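Local coordinates for protein Avidin/streptavidin (Shewanella denitrificans, PDB 3SZH) that is a thermostable biotin-binding protein of the avidin family, probably of high affinity, from a bacterium of cold habitats, at residues G42-N47 with S70-N75; S48-N53 with T65-S70. All coordinates share one frame; numbering follows the deposited sequence. Where two conformers were deposited one is given.

Contact 1: residues G42-N47 with S70-N75; sequences GFACQN and SVESCN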
loop_
_atom_site.group_PDB
_atom_site.type_symbol
_atom_site.label_atom_id
_atom_site.label_comp_id
_atom_site.label_asym_id
_atom_site.label_seq_id
_atom_site.Cartn_x
_atom_site.Cartn_y
_atom_site.Cartn_z
ATOM N N GLY B 42 -13.333 1.117 -20.457
ATOM C CA GLY B 42 -12.494 0.207 -21.232
ATOM C C GLY B 42 -11.738 -0.835 -20.429
ATOM O O GLY B 42 -11.237 -1.817 -20.986
ATOM N N PHE B 43 -11.643 -0.631 -19.122
ATOM C CA PHE B 43 -10.879 -1.525 -18.270
ATOM C C PHE B 43 -11.746 -2.637 -17.697
ATOM O O PHE B 43 -12.978 -2.544 -17.666
ATOM C CB PHE B 43 -10.163 -0.735 -17.165
ATOM C CG PHE B 43 -9.021 0.087 -17.676
ATOM C CD1 PHE B 43 -9.245 1.349 -18.209
ATOM C CD2 PHE B 43 -7.728 -0.414 -17.667
ATOM C CE1 PHE B 43 -8.194 2.112 -18.713
ATOM C CE2 PHE B 43 -6.666 0.347 -18.165
ATOM C CZ PHE B 43 -6.903 1.611 -18.685
ATOM N N ALA B 44 -11.084 -3.712 -17.292
ATOM C CA ALA B 44 -11.757 -4.819 -16.644
ATOM C C ALA B 44 -11.868 -4.551 -15.139
ATOM O O ALA B 44 -11.487 -3.478 -14.644
ATOM C CB ALA B 44 -11.033 -6.136 -16.941
ATOM N N CYS B 45 -12.402 -5.536 -14.417
ATOM C CA CYS B 45 -12.640 -5.405 -12.970
ATOM C C CYS B 45 -13.408 -4.118 -12.623
ATOM O O CYS B 45 -13.080 -3.425 -11.652
ATOM C CB CYS B 45 -11.334 -5.482 -12.171
ATOM S SG CYS B 45 -10.555 -7.097 -12.243
ATOM N N GLN B 46 -14.464 -3.841 -13.395
ATOM C CA GLN B 46 -15.331 -2.687 -13.101
ATOM C C GLN B 46 -16.595 -3.100 -12.352
ATOM O O GLN B 46 -17.054 -4.241 -12.460
ATOM C CB GLN B 46 -15.765 -1.982 -14.378
ATOM C CG GLN B 46 -14.703 -1.190 -15.056
ATOM C CD GLN B 46 -15.275 -0.358 -16.194
ATOM O OE1 GLN B 46 -14.951 -0.562 -17.366
ATOM N NE2 GLN B 46 -16.166 0.538 -15.858
ATOM N N ASN B 47 -17.178 -2.142 -11.632
ATOM C CA ASN B 47 -18.539 -2.234 -11.084
ATOM C C ASN B 47 -18.771 -3.288 -10.026
ATOM O O ASN B 47 -19.918 -3.636 -9.768
ATOM C CB ASN B 47 -19.556 -2.507 -12.194
ATOM C CG ASN B 47 -19.466 -1.508 -13.293
ATOM O OD1 ASN B 47 -19.393 -0.322 -13.044
ATOM N ND2 ASN B 47 -19.439 -1.983 -14.533
ATOM N N SER B 70 -15.168 -12.061 -5.971
ATOM C CA SER B 70 -16.025 -13.188 -6.311
ATOM C C SER B 70 -16.507 -13.161 -7.748
ATOM O O SER B 70 -17.102 -14.140 -8.208
ATOM C CB SER B 70 -17.237 -13.247 -5.385
ATOM O OG SER B 70 -17.899 -12.003 -5.398
ATOM N N VAL B 71 -16.275 -12.057 -8.465
ATOM C CA VAL B 71 -16.692 -12.066 -9.860
ATOM C C VAL B 71 -15.605 -11.986 -10.903
ATOM O O VAL B 71 -15.801 -12.534 -11.994
ATOM C CB VAL B 71 -17.855 -11.089 -10.186
ATOM C CG1 VAL B 71 -19.099 -11.415 -9.367
ATOM C CG2 VAL B 71 -17.427 -9.665 -9.973
ATOM N N GLU B 72 -14.451 -11.381 -10.592
ATOM C CA GLU B 72 -13.456 -11.117 -11.631
ATOM C C GLU B 72 -12.050 -10.928 -11.066
ATOM O O GLU B 72 -11.890 -10.365 -9.972
ATOM C CB GLU B 72 -13.858 -9.797 -12.339
ATOM C CG GLU B 72 -13.232 -9.650 -13.672
ATOM C CD GLU B 72 -13.792 -8.473 -14.414
ATOM O OE1 GLU B 72 -14.897 -7.934 -14.064
ATOM O OE2 GLU B 72 -13.105 -8.088 -15.341
ATOM N N SER B 73 -11.042 -11.366 -11.833
ATOM C CA SER B 73 -9.625 -11.159 -11.512
ATOM C C SER B 73 -8.962 -10.314 -12.579
ATOM O O SER B 73 -9.161 -10.551 -13.782
ATOM C CB SER B 73 -8.897 -12.495 -11.487
ATOM O OG SER B 73 -7.511 -12.270 -11.329
ATOM N N CYS B 74 -8.116 -9.385 -12.137
ATOM C CA CYS B 74 -7.193 -8.690 -13.029
ATOM C C CYS B 74 -5.723 -8.949 -12.681
ATOM O O CYS B 74 -4.837 -8.233 -13.134
ATOM C CB CYS B 74 -7.542 -7.194 -13.127
ATOM S SG CYS B 74 -9.233 -6.941 -13.855
ATOM N N ASN B 75 -5.474 -9.997 -11.887
ATOM C CA ASN B 75 -4.123 -10.562 -11.761
ATOM C C ASN B 75 -3.052 -9.593 -11.253
ATOM O O ASN B 75 -1.889 -9.691 -11.638
ATOM C CB ASN B 75 -3.672 -11.194 -13.094
ATOM C CG ASN B 75 -2.642 -12.256 -12.893
ATOM O OD1 ASN B 75 -2.720 -13.019 -11.934
ATOM N ND2 ASN B 75 -1.680 -12.340 -13.814
HETATM O O HOH W 1 -16.474 -6.847 -11.952
#
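Cys45 and Cys74 are joined by a disulfide, SG to SG 2.1 Å. On both residues SG stands anti to the carbonyl carbon, and the S–S torsion is opened to 118°. Ala44 lies beside the bridge, its CB 3.7 Å from Cys74 SG; a methyl is small enough to leave room for the carboxylate next to it. That carboxylate belongs to Glu72, whose CG is anti to the backbone N (chi1 -161°) and whose chain runs on extended to Cys45. There OE2 takes the Cys45 N-H in a bond of 2.8 Å that is nearly straight at 168°, the nitrogen lying above the carboxylate plane. In this avidin-family barrel the two bonds tie the long loop after strand 31-37 to the start of strand 73-85. Glutamate suits the place because its chain is long enough to reach Cys45 N and its carboxylate has two acceptors, OE2 for the N-H and OE1 for a water (2.9 Å) that also donates to Gln46 O (2.7 Å). An alanine in place of Glu72 would probably leave Cys45 N without its acceptor and the water without one of its two mates. On the strand side, Ser73 OG accepts from Asn75 N, an ST turn at the chain's corner.

Contact 2: residues S48-N53 with T65-S70; sequences SPYPVN and TKWLNS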
loop_
_atom_site.group_PDB
_atom_site.type_symbol
_atom_site.label_atom_id
_atom_site.label_comp_id
_atom_site.label_asym_id
_atom_site.label_seq_id
_atom_site.Cartn_x
_atom_site.Cartn_y
_atom_site.Cartn_z
ATOM N N SER B 48 -17.717 -3.858 -9.465
ATOM C CA SER B 48 -17.877 -4.804 -8.364
ATOM C C SER B 48 -16.905 -4.382 -7.263
ATOM O O SER B 48 -15.873 -3.765 -7.538
ATOM C CB SER B 48 -17.661 -6.248 -8.822
ATOM O OG SER B 48 -16.328 -6.447 -9.259
ATOM N N PRO B 49 -17.227 -4.682 -6.000
ATOM C CA PRO B 49 -16.367 -4.188 -4.929
ATOM C C PRO B 49 -15.130 -5.035 -4.716
ATOM O O PRO B 49 -15.199 -6.281 -4.692
ATOM C CB PRO B 49 -17.269 -4.239 -3.699
ATOM C CG PRO B 49 -18.263 -5.343 -4.000
ATOM C CD PRO B 49 -18.442 -5.359 -5.488
ATOM N N TYR B 50 -14.000 -4.333 -4.555
ATOM C CA TYR B 50 -12.713 -4.972 -4.233
ATOM C C TYR B 50 -12.270 -4.523 -2.855
ATOM O O TYR B 50 -12.260 -3.329 -2.568
ATOM C CB TYR B 50 -11.629 -4.667 -5.291
ATOM C CG TYR B 50 -11.915 -5.382 -6.582
ATOM C CD1 TYR B 50 -12.768 -4.860 -7.552
ATOM C CD2 TYR B 50 -11.365 -6.638 -6.815
ATOM C CE1 TYR B 50 -13.064 -5.578 -8.715
ATOM C CE2 TYR B 50 -11.669 -7.357 -7.964
ATOM C CZ TYR B 50 -12.518 -6.838 -8.908
ATOM O OH TYR B 50 -12.857 -7.523 -10.046
ATOM N N PRO B 51 -11.964 -5.459 -1.949
ATOM C CA PRO B 51 -11.497 -5.059 -0.617
ATOM C C PRO B 51 -10.218 -4.213 -0.617
ATOM O O PRO B 51 -9.314 -4.446 -1.425
ATOM C CB PRO B 51 -11.281 -6.393 0.106
ATOM C CG PRO B 51 -12.250 -7.322 -0.568
ATOM C CD PRO B 51 -12.185 -6.919 -2.021
ATOM N N VAL B 52 -10.154 -3.291 0.335
ATOM C CA VAL B 52 -9.045 -2.372 0.502
ATOM C C VAL B 52 -8.531 -2.434 1.932
ATOM O O VAL B 52 -9.326 -2.525 2.886
ATOM C CB VAL B 52 -9.536 -0.924 0.219
ATOM C CG1 VAL B 52 -8.444 0.114 0.483
ATOM C CG2 VAL B 52 -10.076 -0.796 -1.206
ATOM N N ASN B 53 -7.216 -2.357 2.079
ATOM C CA ASN B 53 -6.625 -2.094 3.383
ATOM C C ASN B 53 -5.642 -0.922 3.254
ATOM O O ASN B 53 -5.423 -0.415 2.161
ATOM C CB ASN B 53 -5.990 -3.362 4.009
ATOM C CG ASN B 53 -4.920 -3.976 3.149
ATOM O OD1 ASN B 53 -4.281 -3.296 2.335
ATOM N ND2 ASN B 53 -4.685 -5.280 3.327
ATOM N N THR B 65 -5.448 -2.382 -2.985
ATOM C CA THR B 65 -6.456 -3.369 -3.338
ATOM C C THR B 65 -5.836 -4.451 -4.197
ATOM O O THR B 65 -5.048 -4.168 -5.115
ATOM C CB THR B 65 -7.680 -2.727 -4.024
ATOM O OG1 THR B 65 -8.772 -3.653 -4.001
ATOM C CG2 THR B 65 -7.420 -2.321 -5.453
ATOM N N LYS B 66 -6.204 -5.695 -3.898
ATOM C CA LYS B 66 -5.905 -6.837 -4.746
ATOM C C LYS B 66 -7.058 -7.031 -5.720
ATOM O O LYS B 66 -8.219 -7.121 -5.312
ATOM C CB LYS B 66 -5.691 -8.080 -3.870
ATOM C CG LYS B 66 -5.587 -9.392 -4.642
ATOM C CD LYS B 66 -5.237 -10.563 -3.710
ATOM C CE LYS B 66 -5.361 -11.876 -4.436
ATOM N NZ LYS B 66 -4.831 -13.004 -3.607
ATOM N N TRP B 67 -6.754 -7.113 -7.014
ATOM C CA TRP B 67 -7.803 -7.215 -8.025
ATOM C C TRP B 67 -8.291 -8.643 -8.197
ATOM O O TRP B 67 -8.146 -9.263 -9.266
ATOM C CB TRP B 67 -7.340 -6.619 -9.358
ATOM C CG TRP B 67 -7.021 -5.157 -9.268
ATOM C CD1 TRP B 67 -5.770 -4.578 -9.244
ATOM C CD2 TRP B 67 -7.956 -4.093 -9.139
ATOM N NE1 TRP B 67 -5.885 -3.204 -9.121
ATOM C CE2 TRP B 67 -7.216 -2.884 -9.074
ATOM C CE3 TRP B 67 -9.355 -4.039 -9.112
ATOM C CZ2 TRP B 67 -7.833 -1.635 -8.966
ATOM C CZ3 TRP B 67 -9.960 -2.807 -8.991
ATOM C CH2 TRP B 67 -9.205 -1.626 -8.924
ATOM N N LEU B 68 -8.880 -9.176 -7.137
ATOM C CA LEU B 68 -9.528 -10.475 -7.174
ATOM C C LEU B 68 -10.714 -10.373 -6.237
ATOM O O LEU B 68 -10.577 -9.966 -5.091
ATOM C CB LEU B 68 -8.568 -11.585 -6.720
ATOM C CG LEU B 68 -9.100 -13.023 -6.746
ATOM C CD1 LEU B 68 -9.511 -13.372 -8.137
ATOM C CD2 LEU B 68 -8.064 -14.000 -6.193
ATOM N N ASN B 69 -11.886 -10.734 -6.737
ATOM C CA ASN B 69 -13.074 -10.817 -5.897
ATOM C C ASN B 69 -13.919 -11.997 -6.412
ATOM O O ASN B 69 -13.437 -12.830 -7.204
ATOM C CB ASN B 69 -13.821 -9.464 -5.819
ATOM C CG ASN B 69 -14.464 -9.081 -7.112
ATOM O OD1 ASN B 69 -14.432 -9.844 -8.074
ATOM N ND2 ASN B 69 -15.052 -7.900 -7.156
ATOM N N SER B 70 -15.168 -12.061 -5.971
ATOM C CA SER B 70 -16.025 -13.188 -6.311
ATOM C C SER B 70 -16.507 -13.161 -7.748
ATOM O O SER B 70 -17.102 -14.140 -8.208
ATOM C CB SER B 70 -17.237 -13.247 -5.385
ATOM O OG SER B 70 -17.899 -12.003 -5.398
HETATM O O HOH W 2 -8.689 -6.889 -2.599
#
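The ring of Tyr50 is held between Trp67 and Asn69, which lie over its opposite faces. Tyr50 CG is anti to the carbonyl carbon (chi1 -71°), placing it beside the backbone N. Trp67, the centre of an inverse gamma turn where the chain turns a corner after strand 60-66, meets one face with the edge of its six-membered ring, an edge-to-face pair with planes at 62° and CE3 over the centre of the tyrosine ring, 3.7 Å above it. On the other face the Asn69 amide is stacked almost flat, its plane 10° from that of the ring and ND2 offset toward the rim. Two bonds hold this amide in place: ND2 donates to Ser48 OG (2.9 Å) and to Pro49 O (3.0 Å), both acceptors lying in the amide plane. Asparagine suits the spot, being flat enough to stack while its NH2 offers two hydrogens; tyrosine offers two faces and a hydroxyl that donates to Glu72 O, while Asn69 OD1 accepts from Val71 N and Glu72 N.

Farther along, Thr65 OG1 donates to Pro51 O (2.7 Å) from above the carbonyl plane. The same oxygen takes a bond from a water (2.8 Å) that also donates to Lys66 O. The Thr65 methyl, CG2, lies over one face of the Trp67 indole, whose NE1 bonds to Thr78 OG1. The contact lies at the open end of the 50-57/60-66 hairpin, away from its turn, between strand 31-37, where Val52 rests on Leu32 and Tyr36, and strand 73-85, where Trp67 touches Cys74 and Ser76.

Overall arrangement
From the N terminus the chain lays down strands 11-14, 20-26 and 31-37, then enters a long loop whose 42-47 portion forms the first half of contact 1. It passes directly into 48-53, the first half of contact 2, then runs out along strand 50-57 and back along 60-66. At 65-70 contact 2 closes this hairpin; at 70-75 contact 1 closes the larger loop around it, so contact 2 is nested inside contact 1, and Ser70 belongs to both. Their centres are about 9 Å apart, and Cys74 N and Trp67 O, probably hydrogen-bonded, link them. Together they tie the loop before strand 50-57 to the turn after strand 60-66 and to the start of strand 73-85, and both reach the second subunit.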